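Local structure of putative polyphosphate kinase 2 (Pseudomonas aeruginosa PAO1, 3CZP) at residues Phe4-Glu8 with Trp153-Ser157; Leu115-Val119 with Arg191-Gly196. The protein transfers phosphate from inorganic polyphosphate to AMP to make ADP, and less efficiently to GMP to make GDP, with magnesium as cofactor. All coordinates share one frame. Residue numbers count along the deposited sequence, not the author numbering.

Contact 1: Phe4-Glu8 with Trp153-Ser157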
# COMPACT_ATOMS: atom_id res chain seq x y z
N PHE A 4 34.22 -2.53 20.89
CA PHE A 4 34.21 -3.77 20.14
C PHE A 4 35.23 -4.81 20.64
O PHE A 4 35.18 -5.94 20.19
CB PHE A 4 34.44 -3.48 18.67
CG PHE A 4 33.40 -2.59 18.07
CD1 PHE A 4 32.10 -3.04 17.93
CD2 PHE A 4 33.73 -1.29 17.66
CE1 PHE A 4 31.15 -2.22 17.38
CE2 PHE A 4 32.77 -0.46 17.10
CZ PHE A 4 31.48 -0.92 16.97
N GLU A 5 36.13 -4.44 21.57
CA GLU A 5 37.19 -5.40 21.99
C GLU A 5 36.65 -6.68 22.64
O GLU A 5 37.33 -7.71 22.63
CB GLU A 5 38.25 -4.72 22.89
CG GLU A 5 38.97 -3.57 22.17
CD GLU A 5 40.34 -3.22 22.74
OE1 GLU A 5 40.75 -3.78 23.80
OE2 GLU A 5 41.01 -2.38 22.11
N SER A 6 35.43 -6.62 23.19
CA SER A 6 34.76 -7.79 23.78
C SER A 6 34.53 -8.93 22.73
O SER A 6 34.68 -10.12 23.02
CB SER A 6 33.42 -7.34 24.38
OG SER A 6 33.06 -8.13 25.50
N ALA A 7 34.22 -8.50 21.51
CA ALA A 7 33.88 -9.34 20.39
C ALA A 7 35.10 -9.45 19.45
O ALA A 7 34.97 -9.63 18.22
CB ALA A 7 32.67 -8.74 19.63
N GLU A 8 36.29 -9.28 20.03
CA GLU A 8 37.54 -9.46 19.30
C GLU A 8 38.41 -10.52 19.96
O GLU A 8 39.52 -10.77 19.49
CB GLU A 8 38.27 -8.12 19.18
CG GLU A 8 37.57 -7.18 18.23
CD GLU A 8 38.32 -5.93 17.92
OE1 GLU A 8 39.37 -5.70 18.53
OE2 GLU A 8 37.85 -5.15 17.08
N TRP A 153 24.97 -6.15 15.45
CA TRP A 153 26.20 -5.71 14.83
C TRP A 153 27.18 -6.88 14.73
O TRP A 153 27.73 -7.33 15.73
CB TRP A 153 26.81 -4.56 15.64
CG TRP A 153 28.17 -4.08 15.11
CD1 TRP A 153 29.35 -4.71 15.23
CD2 TRP A 153 28.43 -2.89 14.39
NE1 TRP A 153 30.34 -4.01 14.60
CE2 TRP A 153 29.79 -2.87 14.09
CE3 TRP A 153 27.63 -1.83 13.96
CZ2 TRP A 153 30.38 -1.81 13.43
CZ3 TRP A 153 28.23 -0.78 13.28
CH2 TRP A 153 29.57 -0.78 13.03
N PHE A 154 27.38 -7.35 13.51
CA PHE A 154 28.30 -8.41 13.18
C PHE A 154 29.71 -7.84 13.05
O PHE A 154 29.95 -6.94 12.22
CB PHE A 154 27.88 -9.06 11.85
CG PHE A 154 26.60 -9.85 11.96
CD1 PHE A 154 26.63 -11.24 12.08
CD2 PHE A 154 25.37 -9.21 12.04
CE1 PHE A 154 25.45 -11.95 12.26
CE2 PHE A 154 24.18 -9.95 12.16
CZ PHE A 154 24.23 -11.29 12.28
N HIS A 155 30.62 -8.32 13.90
CA HIS A 155 31.92 -7.71 14.02
C HIS A 155 33.07 -8.58 13.53
O HIS A 155 33.08 -9.78 13.73
CB HIS A 155 32.22 -7.40 15.48
CG HIS A 155 33.36 -6.46 15.65
ND1 HIS A 155 33.38 -5.22 15.06
CD2 HIS A 155 34.54 -6.60 16.29
CE1 HIS A 155 34.52 -4.62 15.36
NE2 HIS A 155 35.24 -5.44 16.10
N LEU A 156 34.09 -7.92 12.96
CA LEU A 156 35.42 -8.49 12.83
C LEU A 156 36.38 -7.43 13.24
O LEU A 156 36.12 -6.24 13.10
CB LEU A 156 35.72 -8.92 11.39
CG LEU A 156 34.92 -10.03 10.68
CD1 LEU A 156 35.30 -10.06 9.17
CD2 LEU A 156 35.11 -11.39 11.37
N SER A 157 37.51 -7.85 13.77
CA SER A 157 38.61 -6.94 14.02
C SER A 157 39.33 -6.67 12.72
O SER A 157 39.15 -7.36 11.71
CB SER A 157 39.59 -7.46 15.09
OG SER A 157 40.27 -8.59 14.62
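The N-terminal residues Phe4-Glu8 form a tight turn with a short 3-10 segment at its middle. The turn packs on the C-terminal end of strand 148-155. This strand belongs to the parallel sheet of the N-terminal PPK2 domain, whose strand order 2-3-1-4-5 is that of a P-loop kinase fold. Trp153 comes first along the strand. Phe4 stacks on its five-membered ring in an offset stack, with centroids 4.7 Å apart and planes at 25°. The closest atoms are Phe4 CE1 and Trp153 NE1, at 3.4 Å. The side chain of Phe154 takes the other side of the strand, against Lys56 and Thr59 of helix 56-66. His155 returns to the side of the N-terminal turn and has the largest area covered here. Phe4 CB sits over one face of the His155 ring, 3.3 Å from His155 NE2. The Phe4 and His155 rings, 4.7 Å between centroids with planes at 12°, are too far offset to stack well. At the imidazole edge, His155 NE2 donates a nearly straight hydrogen bond to Glu8 OE2, at 2.8 Å. Ala7 CB lies 4.4 Å from His155 CB. Leu156 points away and touches Ala54 and Ala216. Ser157, the N-cap of helix 158-163, closes the contact with its CB 3.5 Å from Glu8 CD. Phe4 and Trp153 also touch Leu200 of helix 186-203. The rings of Phe4, Trp153 and His155 thus form one aromatic cluster. Both imidazole nitrogens have a partner: NE2 donates to the Glu8 carboxylate, and Trp153 NE1 donates weakly to His155 ND1, at 3.3 Å.

Contact 2: Leu115-Val119 with Arg191-Gly196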
# COMPACT_ATOMS: atom_id res chain seq x y z
N LEU A 115 26.06 5.79 8.57
CA LEU A 115 27.47 5.39 8.65
C LEU A 115 28.12 5.53 7.31
O LEU A 115 29.21 6.07 7.20
CB LEU A 115 27.61 3.94 9.16
CG LEU A 115 27.29 3.82 10.64
CD1 LEU A 115 27.18 2.34 11.02
CD2 LEU A 115 28.35 4.53 11.50
N TYR A 116 27.47 5.04 6.27
CA TYR A 116 28.04 5.20 4.92
C TYR A 116 28.22 6.68 4.58
O TYR A 116 29.27 7.10 4.09
CB TYR A 116 27.16 4.47 3.91
CG TYR A 116 27.49 4.77 2.47
CD1 TYR A 116 28.59 4.16 1.82
CD2 TYR A 116 26.73 5.70 1.74
CE1 TYR A 116 28.88 4.46 0.48
CE2 TYR A 116 27.02 6.02 0.40
CZ TYR A 116 28.09 5.40 -0.22
OH TYR A 116 28.35 5.69 -1.54
N ALA A 117 27.20 7.48 4.88
CA ALA A 117 27.19 8.89 4.54
C ALA A 117 28.38 9.65 5.21
O ALA A 117 29.14 10.43 4.55
CB ALA A 117 25.79 9.53 4.91
N ARG A 118 28.64 9.29 6.46
CA ARG A 118 29.71 9.93 7.26
C ARG A 118 31.07 9.43 6.84
O ARG A 118 31.96 10.23 6.56
CB ARG A 118 29.43 9.71 8.73
CG ARG A 118 30.24 10.49 9.70
CD ARG A 118 29.99 11.92 9.52
NE ARG A 118 30.87 12.74 10.28
CZ ARG A 118 31.92 13.40 9.79
NH1 ARG A 118 32.27 13.28 8.50
NH2 ARG A 118 32.62 14.17 10.62
N VAL A 119 31.22 8.11 6.71
CA VAL A 119 32.50 7.52 6.34
C VAL A 119 32.94 8.05 4.97
O VAL A 119 34.11 8.31 4.76
CB VAL A 119 32.46 5.97 6.34
CG1 VAL A 119 33.72 5.39 5.65
CG2 VAL A 119 32.29 5.43 7.81
N ARG A 191 37.45 4.13 10.22
CA ARG A 191 36.44 5.17 10.37
C ARG A 191 35.09 4.61 10.63
O ARG A 191 34.34 5.15 11.44
CB ARG A 191 36.40 6.13 9.17
CG ARG A 191 37.72 6.83 8.99
CD ARG A 191 37.70 7.74 7.78
NE ARG A 191 36.69 8.77 7.98
CZ ARG A 191 36.02 9.40 7.01
NH1 ARG A 191 35.11 10.34 7.32
NH2 ARG A 191 36.27 9.06 5.75
N PHE A 192 34.77 3.50 9.96
CA PHE A 192 33.52 2.82 10.17
C PHE A 192 33.31 2.42 11.65
O PHE A 192 32.19 2.58 12.21
CB PHE A 192 33.49 1.57 9.33
CG PHE A 192 32.12 1.03 9.13
CD1 PHE A 192 31.29 1.60 8.18
CD2 PHE A 192 31.64 -0.03 9.92
CE1 PHE A 192 30.02 1.11 7.99
CE2 PHE A 192 30.39 -0.53 9.74
CZ PHE A 192 29.56 0.03 8.76
N VAL A 193 34.37 1.89 12.25
CA VAL A 193 34.27 1.42 13.62
C VAL A 193 34.30 2.59 14.59
O VAL A 193 33.70 2.51 15.64
CB VAL A 193 35.31 0.33 14.00
CG1 VAL A 193 34.98 -1.05 13.30
CG2 VAL A 193 36.73 0.81 13.77
N HIS A 194 35.00 3.67 14.25
CA HIS A 194 34.99 4.92 15.05
C HIS A 194 33.59 5.51 15.15
O HIS A 194 33.05 5.77 16.24
CB HIS A 194 35.99 5.93 14.45
CG HIS A 194 35.86 7.32 14.97
ND1 HIS A 194 36.39 7.72 16.18
CD2 HIS A 194 35.28 8.42 14.43
CE1 HIS A 194 36.13 9.01 16.36
NE2 HIS A 194 35.48 9.46 15.30
N TYR A 195 32.95 5.67 14.00
CA TYR A 195 31.57 6.15 14.00
C TYR A 195 30.57 5.10 14.54
O TYR A 195 29.61 5.47 15.23
CB TYR A 195 31.16 6.66 12.61
CG TYR A 195 31.89 7.91 12.24
CD1 TYR A 195 31.72 9.08 13.01
CD2 TYR A 195 32.75 7.96 11.14
CE1 TYR A 195 32.42 10.26 12.69
CE2 TYR A 195 33.44 9.12 10.84
CZ TYR A 195 33.25 10.25 11.59
OH TYR A 195 33.91 11.37 11.29
N GLY A 196 30.79 3.82 14.21
CA GLY A 196 29.97 2.73 14.76
C GLY A 196 29.94 2.77 16.29
O GLY A 196 28.88 2.65 16.93
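Helix 110-119 and helix 186-203 cross obliquely in the N-terminal PPK2 domain. Both also reach strand 148-155 of the parallel sheet, Leu115 touching Trp153 and Val193 touching His155. The short axes of the two segments come within 9.7 Å, and their directions differ by 123°. The backbones are closest at the end of the first helix, where the CA atoms of Val119 and Arg191 are 6.1 Å apart. Val119 is the main bump. Its CG2 enters the hollow between Phe192 and Tyr195, 3.7 Å from Phe192 CA and 4.2 Å from Tyr195 CD2. Leu115, one turn earlier, is a second bump. Its CD2 lies against the backbone of Gly196, 3.7 Å from Gly196 N, and 3.7 Å from Tyr195 CB. On another flank, Leu115 CB lies 3.9 Å from Phe192 CE1. The Phe192 ring also meets Trp183 edge-to-face. Tyr195 gives a flat surface to Arg118. Arg118 CG stands over the ring in a CH-pi contact, 3.5 Å from its centroid and 9° off the normal. Leu128 of helix 125-144 touches both of these side chains. Arg191 reaches over the helix end, with one face of its guanidinium toward Val119 CA. Arg191 NH2 is only 2.5 Å from Val119 O, but the angle is poor for a hydrogen bond. The chemistry is thus mainly apolar packing of Leu115 and Val119 on Phe192 and Tyr195, extended by the CH-pi contact. The two arginines are partly exposed, and their like charges come close, with Arg118 NH1 4.3 Å from Arg191 NH1.

Both contacts belong to the N-terminal PPK2 domain, which seems to be catalytically inactive and might serve dimerization; neither touches the other subunit. Contact 1 is the more deeply buried and joins the N-terminal turn to a sheet strand. Contact 2 joins two helices and is partly buried, with arginines at its more open side. Ring stacking and a His-carboxylate hydrogen bond mark contact 1, while contact 2 relies on aliphatic-on-aromatic packing and a CH-pi contact. Their centres are 15 Å apart and they touch directly. Trp153 CH2 packs 3.4 Å from Phe192 CE2, and Phe4 CE2 lies 3.4 Å from Val193 O. Helix 186-203 is part of contact 2 and also packs on contact 1 through Leu200 and Tyr189.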